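Local atomic coordinates of cytosolic iron-sulfur protein assembly protein 1 (Saccharomyces cerevisiae, PDB entry 2HES), a protein that serves as an essential component of the cytosolic iron-sulfur protein assembly machinery, needed for the maturation of extramitochondrial iron-sulfur proteins, and interacts with NAR1. Residues Tyr254-Gly268 with Cys292-Leu304. Sequence-based numbering, arbitrary orientation.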
ATOM      1  N   TYR A 254       4.655   7.075  -7.502  1.00 18.42           N
ATOM      2  CA  TYR A 254       3.611   6.076  -7.495  1.00 18.41           C
ATOM      3  C   TYR A 254       3.471   5.310  -6.173  1.00 17.66           C
ATOM      4  O   TYR A 254       2.454   4.670  -5.970  1.00 18.18           O
ATOM      5  CB  TYR A 254       3.885   5.028  -8.581  1.00 18.71           C
ATOM      6  CG  TYR A 254       3.571   5.463 -10.012  1.00 18.43           C
ATOM      7  CD1 TYR A 254       2.476   6.275 -10.310  1.00 21.58           C
ATOM      8  CD2 TYR A 254       4.341   4.978 -11.081  1.00 21.74           C
ATOM      9  CE1 TYR A 254       2.198   6.663 -11.659  1.00 23.93           C
ATOM     10  CE2 TYR A 254       4.040   5.338 -12.399  1.00 21.45           C
ATOM     11  CZ  TYR A 254       2.973   6.141 -12.685  1.00 23.85           C
ATOM     12  OH  TYR A 254       2.723   6.476 -14.038  1.00 23.51           O
ATOM     13  N   ASN A 255       4.501   5.301  -5.356  1.00 17.19           N
ATOM     14  CA  ASN A 255       4.406   4.562  -4.073  1.00 17.85           C
ATOM     15  C   ASN A 255       5.356   5.109  -2.995  1.00 18.73           C
ATOM     16  O   ASN A 255       6.489   5.511  -3.265  1.00 18.48           O
ATOM     17  CB  ASN A 255       4.661   3.050  -4.371  1.00 17.52           C
ATOM     18  CG  ASN A 255       3.762   2.101  -3.564  1.00 18.25           C
ATOM     19  OD1 ASN A 255       4.254   1.204  -2.916  1.00 18.88           O
ATOM     20  ND2 ASN A 255       2.440   2.278  -3.653  1.00 20.63           N
ATOM     21  N   VAL A 256       4.883   5.124  -1.753  1.00 16.94           N
ATOM     22  CA  VAL A 256       5.727   5.425  -0.622  1.00 15.61           C
ATOM     23  C   VAL A 256       5.544   4.386   0.456  1.00 15.72           C
ATOM     24  O   VAL A 256       4.464   3.760   0.560  1.00 17.48           O
ATOM     25  CB  VAL A 256       5.399   6.846  -0.016  1.00 15.93           C
ATOM     26  CG1 VAL A 256       5.685   7.952  -1.010  1.00 17.53           C
ATOM     27  CG2 VAL A 256       3.921   6.912   0.386  1.00 15.16           C
ATOM     28  N   ALA A 257       6.570   4.247   1.286  1.00 15.68           N
ATOM     29  CA  ALA A 257       6.579   3.266   2.396  1.00 16.47           C
ATOM     30  C   ALA A 257       7.386   3.802   3.550  1.00 16.90           C
ATOM     31  O   ALA A 257       8.522   4.308   3.358  1.00 16.36           O
ATOM     32  CB  ALA A 257       7.176   1.937   1.913  1.00 16.51           C
ATOM     33  N   TRP A 258       6.805   3.733   4.741  1.00 16.68           N
ATOM     34  CA  TRP A 258       7.416   4.303   5.900  1.00 17.25           C
ATOM     35  C   TRP A 258       7.764   3.143   6.803  1.00 18.89           C
ATOM     36  O   TRP A 258       6.868   2.452   7.330  1.00 19.80           O
ATOM     37  CB  TRP A 258       6.498   5.301   6.597  1.00 16.97           C
ATOM     38  CG  TRP A 258       7.239   6.333   7.464  1.00 16.94           C
ATOM     39  CD1 TRP A 258       8.471   6.182   8.075  1.00 16.50           C
ATOM     40  CD2 TRP A 258       6.733   7.596   7.899  1.00 18.15           C
ATOM     41  NE1 TRP A 258       8.783   7.318   8.798  1.00 18.11           N
ATOM     42  CE2 TRP A 258       7.732   8.194   8.715  1.00 17.36           C
ATOM     43  CE3 TRP A 258       5.554   8.320   7.633  1.00 16.94           C
ATOM     44  CZ2 TRP A 258       7.594   9.486   9.265  1.00 16.82           C
ATOM     45  CZ3 TRP A 258       5.404   9.598   8.194  1.00 17.46           C
ATOM     46  CH2 TRP A 258       6.430  10.170   9.000  1.00 16.87           C
ATOM     47  N   GLY A 259       9.061   2.902   6.952  1.00 19.49           N
ATOM     48  CA  GLY A 259       9.481   1.713   7.701  1.00 19.26           C
ATOM     49  C   GLY A 259       9.462   1.878   9.207  1.00 18.68           C
ATOM     50  O   GLY A 259       9.413   3.012   9.714  1.00 19.89           O
ATOM     51  N   PHE A 260       9.512   0.742   9.929  1.00 18.83           N
ATOM     52  CA  PHE A 260       9.680   0.780  11.386  1.00 19.06           C
ATOM     53  C   PHE A 260      11.042   1.339  11.786  1.00 19.91           C
ATOM     54  O   PHE A 260      11.244   1.733  12.919  1.00 21.18           O
ATOM     55  CB  PHE A 260       9.428  -0.595  12.042  1.00 18.28           C
ATOM     56  CG  PHE A 260       8.003  -1.046  11.944  1.00 19.49           C
ATOM     57  CD1 PHE A 260       7.122  -0.784  12.976  1.00 22.52           C
ATOM     58  CD2 PHE A 260       7.542  -1.698  10.792  1.00 22.47           C
ATOM     59  CE1 PHE A 260       5.750  -1.186  12.892  1.00 22.04           C
ATOM     60  CE2 PHE A 260       6.197  -2.114  10.674  1.00 25.51           C
ATOM     61  CZ  PHE A 260       5.303  -1.867  11.731  1.00 21.65           C
ATOM     62  N   ASN A 261      11.959   1.391  10.833  1.00 20.93           N
ATOM     63  CA  ASN A 261      13.252   2.037  11.033  1.00 21.92           C
ATOM     64  C   ASN A 261      13.194   3.586  10.981  1.00 21.91           C
ATOM     65  O   ASN A 261      14.211   4.285  11.125  1.00 22.27           O
ATOM     66  CB  ASN A 261      14.237   1.472  10.020  1.00 21.49           C
ATOM     67  CG  ASN A 261      13.792   1.696   8.569  1.00 22.64           C
ATOM     68  OD1 ASN A 261      12.847   2.427   8.294  1.00 20.46           O
ATOM     69  ND2 ASN A 261      14.471   1.044   7.646  1.00 23.62           N
ATOM     70  N   GLY A 262      12.000   4.125  10.758  1.00 20.97           N
ATOM     71  CA  GLY A 262      11.831   5.565  10.704  1.00 21.25           C
ATOM     72  C   GLY A 262      12.035   6.158   9.323  1.00 20.57           C
ATOM     73  O   GLY A 262      11.818   7.363   9.124  1.00 20.02           O
ATOM     74  N   LEU A 263      12.476   5.336   8.362  1.00 20.06           N
ATOM     75  CA  LEU A 263      12.884   5.863   7.064  1.00 18.99           C
ATOM     76  C   LEU A 263      11.733   5.788   6.076  1.00 18.23           C
ATOM     77  O   LEU A 263      11.012   4.786   6.048  1.00 18.01           O
ATOM     78  CB  LEU A 263      14.068   5.058   6.473  1.00 20.24           C
ATOM     79  CG  LEU A 263      15.395   4.997   7.243  1.00 18.24           C
ATOM     80  CD1 LEU A 263      16.410   4.170   6.461  1.00 23.10           C
ATOM     81  CD2 LEU A 263      15.952   6.390   7.592  1.00 22.09           C
ATOM     82  N   ILE A 264      11.617   6.791   5.210  1.00 17.85           N
ATOM     83  CA  ILE A 264      10.614   6.768   4.142  1.00 18.04           C
ATOM     84  C   ILE A 264      11.336   6.330   2.846  1.00 18.30           C
ATOM     85  O   ILE A 264      12.454   6.775   2.582  1.00 19.90           O
ATOM     86  CB  ILE A 264       9.952   8.176   3.922  1.00 17.99           C
ATOM     87  CG1 ILE A 264       9.096   8.548   5.135  1.00 19.59           C
ATOM     88  CG2 ILE A 264       9.080   8.211   2.633  1.00 19.59           C
ATOM     89  CD1 ILE A 264       8.547   9.969   5.056  1.00 18.12           C
ATOM     90  N   ALA A 265      10.688   5.480   2.073  1.00 16.59           N
ATOM     91  CA  ALA A 265      11.098   5.174   0.691  1.00 17.29           C
ATOM     92  C   ALA A 265      10.060   5.653  -0.310  1.00 18.47           C
ATOM     93  O   ALA A 265       8.837   5.565  -0.051  1.00 17.97           O
ATOM     94  CB  ALA A 265      11.320   3.654   0.557  1.00 17.59           C
ATOM     95  N   SER A 266      10.514   6.183  -1.453  1.00 17.70           N
ATOM     96  CA  SER A 266       9.593   6.527  -2.534  1.00 17.83           C
ATOM     97  C   SER A 266      10.064   5.951  -3.877  1.00 19.29           C
ATOM     98  O   SER A 266      11.266   5.744  -4.081  1.00 20.83           O
ATOM     99  CB  SER A 266       9.415   8.047  -2.658  1.00 19.98           C
ATOM    100  OG  SER A 266      10.650   8.689  -3.019  1.00 20.35           O
ATOM    101  N   VAL A 267       9.102   5.666  -4.738  1.00 19.09           N
ATOM    102  CA  VAL A 267       9.403   5.271  -6.119  1.00 20.53           C
ATOM    103  C   VAL A 267       8.533   5.960  -7.121  1.00 20.67           C
ATOM    104  O   VAL A 267       7.337   6.225  -6.877  1.00 20.02           O
ATOM    105  CB  VAL A 267       9.346   3.706  -6.325  1.00 19.78           C
ATOM    106  CG1 VAL A 267      10.353   3.017  -5.457  1.00 18.65           C
ATOM    107  CG2 VAL A 267       7.906   3.155  -6.118  1.00 22.09           C
ATOM    108  N   GLY A 268       9.087   6.172  -8.324  1.00 23.08           N
ATOM    109  CA  GLY A 268       8.354   6.929  -9.299  1.00 24.92           C
ATOM    110  C   GLY A 268       8.326   6.379 -10.712  1.00 24.69           C
ATOM    111  O   GLY A 268       9.023   5.393 -11.037  1.00 24.25           O
ATOM    112  N   CYS A 292      16.319   1.943 -11.574  1.00 28.63           N
ATOM    113  CA  CYS A 292      16.263   0.742 -10.743  1.00 28.72           C
ATOM    114  C   CYS A 292      15.585  -0.428 -11.455  1.00 27.64           C
ATOM    115  O   CYS A 292      15.856  -1.570 -11.111  1.00 29.01           O
ATOM    116  CB  CYS A 292      15.594   1.047  -9.400  1.00 27.76           C
ATOM    117  SG  CYS A 292      16.620   2.058  -8.355  1.00 29.41           S
ATOM    118  N   HIS A 293      14.691  -0.132 -12.399  1.00 27.51           N
ATOM    119  CA  HIS A 293      14.044  -1.126 -13.275  1.00 27.45           C
ATOM    120  C   HIS A 293      14.389  -0.848 -14.727  1.00 27.44           C
ATOM    121  O   HIS A 293      13.552  -0.922 -15.600  1.00 28.41           O
ATOM    122  CB  HIS A 293      12.534  -1.187 -13.033  1.00 27.18           C
ATOM    123  CG  HIS A 293      12.192  -1.887 -11.764  1.00 27.19           C
ATOM    124  ND1 HIS A 293      11.531  -3.097 -11.735  1.00 25.97           N
ATOM    125  CD2 HIS A 293      12.520  -1.603 -10.484  1.00 26.07           C
ATOM    126  CE1 HIS A 293      11.436  -3.509 -10.481  1.00 24.20           C
ATOM    127  NE2 HIS A 293      12.019  -2.617  -9.701  1.00 28.93           N
ATOM    128  N   GLY A 294      15.651  -0.514 -14.968  1.00 28.54           N
ATOM    129  CA  GLY A 294      16.077  -0.118 -16.309  1.00 29.62           C
ATOM    130  C   GLY A 294      15.311   1.092 -16.781  1.00 29.84           C
ATOM    131  O   GLY A 294      15.249   2.105 -16.077  1.00 30.02           O
ATOM    132  N   VAL A 295      14.684   0.964 -17.948  1.00 30.75           N
ATOM    133  CA  VAL A 295      13.891   2.033 -18.537  1.00 31.70           C
ATOM    134  C   VAL A 295      12.426   2.088 -18.013  1.00 31.75           C
ATOM    135  O   VAL A 295      11.630   2.950 -18.448  1.00 33.02           O
ATOM    136  CB  VAL A 295      13.913   1.922 -20.085  1.00 32.25           C
ATOM    137  CG1 VAL A 295      13.182   0.675 -20.551  1.00 32.65           C
ATOM    138  CG2 VAL A 295      13.307   3.159 -20.722  1.00 33.08           C
ATOM    139  N   TYR A 296      12.090   1.188 -17.082  1.00 29.76           N
ATOM    140  CA  TYR A 296      10.709   0.962 -16.666  1.00 29.01           C
ATOM    141  C   TYR A 296      10.209   1.749 -15.441  1.00 26.83           C
ATOM    142  O   TYR A 296      10.940   1.985 -14.473  1.00 26.07           O
ATOM    143  CB  TYR A 296      10.468  -0.546 -16.446  1.00 29.62           C
ATOM    144  CG  TYR A 296      10.559  -1.343 -17.742  1.00 30.27           C
ATOM    145  CD1 TYR A 296       9.437  -1.497 -18.562  1.00 32.23           C
ATOM    146  CD2 TYR A 296      11.755  -1.921 -18.143  1.00 31.13           C
ATOM    147  CE1 TYR A 296       9.509  -2.219 -19.762  1.00 33.03           C
ATOM    148  CE2 TYR A 296      11.846  -2.644 -19.345  1.00 30.17           C
ATOM    149  CZ  TYR A 296      10.722  -2.779 -20.141  1.00 31.68           C
ATOM    150  OH  TYR A 296      10.777  -3.492 -21.327  1.00 34.31           O
ATOM    151  N   GLU A 297       8.930   2.119 -15.500  1.00 25.87           N
ATOM    152  CA  GLU A 297       8.263   2.808 -14.384  1.00 25.40           C
ATOM    153  C   GLU A 297       8.245   1.853 -13.191  1.00 24.71           C
ATOM    154  O   GLU A 297       8.153   0.626 -13.385  1.00 26.36           O
ATOM    155  CB  GLU A 297       6.846   3.223 -14.782  1.00 24.98           C
ATOM    156  CG  GLU A 297       6.827   4.410 -15.797  1.00 26.76           C
ATOM    157  CD  GLU A 297       5.450   4.983 -16.109  1.00 28.27           C
ATOM    158  OE1 GLU A 297       4.436   4.546 -15.529  1.00 32.86           O
ATOM    159  OE2 GLU A 297       5.364   5.891 -16.960  1.00 35.61           O
ATOM    160  N   ILE A 298       8.385   2.385 -11.974  1.00 23.65           N
ATOM    161  CA  ILE A 298       8.350   1.548 -10.778  1.00 22.32           C
ATOM    162  C   ILE A 298       7.043   1.866 -10.046  1.00 22.99           C
ATOM    163  O   ILE A 298       6.736   3.056  -9.807  1.00 23.40           O
ATOM    164  CB  ILE A 298       9.549   1.795  -9.832  1.00 22.62           C
ATOM    165  CG1 ILE A 298      10.902   1.728 -10.558  1.00 22.91           C
ATOM    166  CG2 ILE A 298       9.502   0.839  -8.637  1.00 21.49           C
ATOM    167  CD1 ILE A 298      12.083   2.042  -9.671  1.00 21.92           C
ATOM    168  N   ASN A 299       6.292   0.832  -9.643  1.00 21.46           N
ATOM    169  CA  ASN A 299       4.912   1.054  -9.181  1.00 21.39           C
ATOM    170  C   ASN A 299       4.740   0.879  -7.694  1.00 20.80           C
ATOM    171  O   ASN A 299       3.744   1.376  -7.110  1.00 20.65           O
ATOM    172  CB  ASN A 299       3.977   0.056  -9.874  1.00 21.51           C
ATOM    173  CG  ASN A 299       3.951   0.245 -11.364  1.00 24.13           C
ATOM    174  OD1 ASN A 299       3.640   1.330 -11.862  1.00 24.01           O
ATOM    175  ND2 ASN A 299       4.285  -0.813 -12.093  1.00 26.73           N
ATOM    176  N   VAL A 300       5.647   0.121  -7.095  1.00 20.17           N
ATOM    177  CA  VAL A 300       5.466  -0.347  -5.702  1.00 20.95           C
ATOM    178  C   VAL A 300       6.778  -0.532  -4.974  1.00 21.06           C
ATOM    179  O   VAL A 300       7.779  -0.949  -5.578  1.00 22.54           O
ATOM    180  CB  VAL A 300       4.508  -1.612  -5.591  1.00 21.67           C
ATOM    181  CG1 VAL A 300       5.045  -2.820  -6.365  1.00 22.68           C
ATOM    182  CG2 VAL A 300       4.296  -1.990  -4.161  1.00 24.15           C
ATOM    183  N   VAL A 301       6.780  -0.198  -3.676  1.00 20.07           N
ATOM    184  CA  VAL A 301       7.941  -0.358  -2.821  1.00 20.18           C
ATOM    185  C   VAL A 301       7.513  -0.770  -1.424  1.00 21.40           C
ATOM    186  O   VAL A 301       6.529  -0.251  -0.920  1.00 19.31           O
ATOM    187  CB  VAL A 301       8.796   0.958  -2.753  1.00 21.38           C
ATOM    188  CG1 VAL A 301       7.984   2.131  -2.152  1.00 19.62           C
ATOM    189  CG2 VAL A 301      10.097   0.725  -1.997  1.00 19.67           C
ATOM    190  N   LYS A 302       8.263  -1.692  -0.808  1.00 21.26           N
ATOM    191  CA  LYS A 302       8.011  -2.130   0.571  1.00 22.66           C
ATOM    192  C   LYS A 302       9.307  -2.344   1.334  1.00 22.30           C
ATOM    193  O   LYS A 302      10.292  -2.770   0.758  1.00 24.43           O
ATOM    194  CB  LYS A 302       7.221  -3.453   0.558  1.00 22.16           C
ATOM    195  CG  LYS A 302       5.759  -3.371   0.109  1.00 25.23           C
ATOM    196  CD  LYS A 302       4.930  -2.522   1.072  1.00 23.37           C
ATOM    197  CE  LYS A 302       3.497  -3.001   1.183  1.00 28.12           C
ATOM    198  NZ  LYS A 302       2.721  -3.105  -0.071  1.00 28.28           N
ATOM    199  N   TRP A 303       9.278  -2.106   2.639  1.00 22.83           N
ATOM    200  CA  TRP A 303      10.382  -2.378   3.545  1.00 22.43           C
ATOM    201  C   TRP A 303      10.130  -3.761   4.103  1.00 24.48           C
ATOM    202  O   TRP A 303       9.030  -4.017   4.613  1.00 22.76           O
ATOM    203  CB  TRP A 303      10.344  -1.436   4.728  1.00 22.27           C
ATOM    204  CG  TRP A 303      10.696  -0.029   4.441  1.00 22.00           C
ATOM    205  CD1 TRP A 303       9.837   1.028   4.332  1.00 22.01           C
ATOM    206  CD2 TRP A 303      12.013   0.499   4.278  1.00 22.56           C
ATOM    207  NE1 TRP A 303      10.538   2.182   4.104  1.00 24.14           N
ATOM    208  CE2 TRP A 303      11.876   1.890   4.064  1.00 23.62           C
ATOM    209  CE3 TRP A 303      13.298  -0.062   4.300  1.00 22.22           C
ATOM    210  CZ2 TRP A 303      12.967   2.725   3.860  1.00 24.13           C
ATOM    211  CZ3 TRP A 303      14.385   0.762   4.095  1.00 22.48           C
ATOM    212  CH2 TRP A 303      14.214   2.151   3.884  1.00 23.58           C
ATOM    213  N   LEU A 304      11.145  -4.624   4.038  1.00 24.69           N
ATOM    214  CA  LEU A 304      10.941  -6.040   4.411  1.00 28.62           C
ATOM    215  C   LEU A 304      11.601  -6.382   5.732  1.00 29.16           C
ATOM    216  O   LEU A 304      12.634  -5.800   6.089  1.00 31.01           O
ATOM    217  CB  LEU A 304      11.434  -6.968   3.283  1.00 28.83           C
ATOM    218  CG  LEU A 304      10.474  -7.433   2.165  1.00 31.83           C
ATOM    219  CD1 LEU A 304       9.406  -6.394   1.715  1.00 33.09           C
ATOM    220  CD2 LEU A 304      11.225  -7.971   0.952  1.00 30.49           C
TER
HETATM  221  O   HOH W   1       1.266   2.070  -7.357  1.00 36.72           O
HETATM  222  O   HOH W   2       3.458  -0.546  -1.124  1.00 36.12           O
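Trp303 turns the NE1 edge of its indole to the hairpin of strands 254-258 and 264-268, NE1 giving a hydrogen bond of 3.0 Å to Ala257 O. CG anti to the carbonyl carbon (chi1 -71°) brings the ring there. The acceptor lies close to the indole plane, but the N-H comes from above the carbonyl plane; Ala257 O also accepts from Ala265 N. Gly259 CA packs over one face of the five-membered ring of Trp303 in a CH-pi contact, 3.8 Å from its centroid, while Leu263 CB and Ala265 CB close on CZ2. An alanine in place of Trp303 would probably leave Ala257 O without its second donor and open a gap beside Leu263 and Ala265. Further along, Val301 packs against Ala257, Ala265 and Val267, with Val267 CG1 3.7 Å from Val301 CB; Val267 also crosses Ile298 at about a right angle. Asn255 OD1 accepts a nearly straight bond (165°) from Val301 N and a second from a water that links it to Lys302 NZ, itself bound to Phe20 O. Another water bridges Tyr254 O and Asn299 O.

Toward solvent, at the two ends, the contact is looser. At one, the amide of Asn261 stands nearly upright on the indole, Asn261 ND2 3.6 Å from Trp303 CZ3. At the other, the partly exposed Tyr254 and Glu297 are joined by one hydrogen bond, Tyr254 OH to Glu297 OE1, 3.0 Å, with the hydroxyl above the carboxylate plane. Strands 254-258 and 298-303, 8° from parallel, thus face each other mainly through side chains and waters, as innermost strands of neighbouring blades, one in repeat WD 6 and one in WD 7, do in a seven-bladed WD40 beta-propeller.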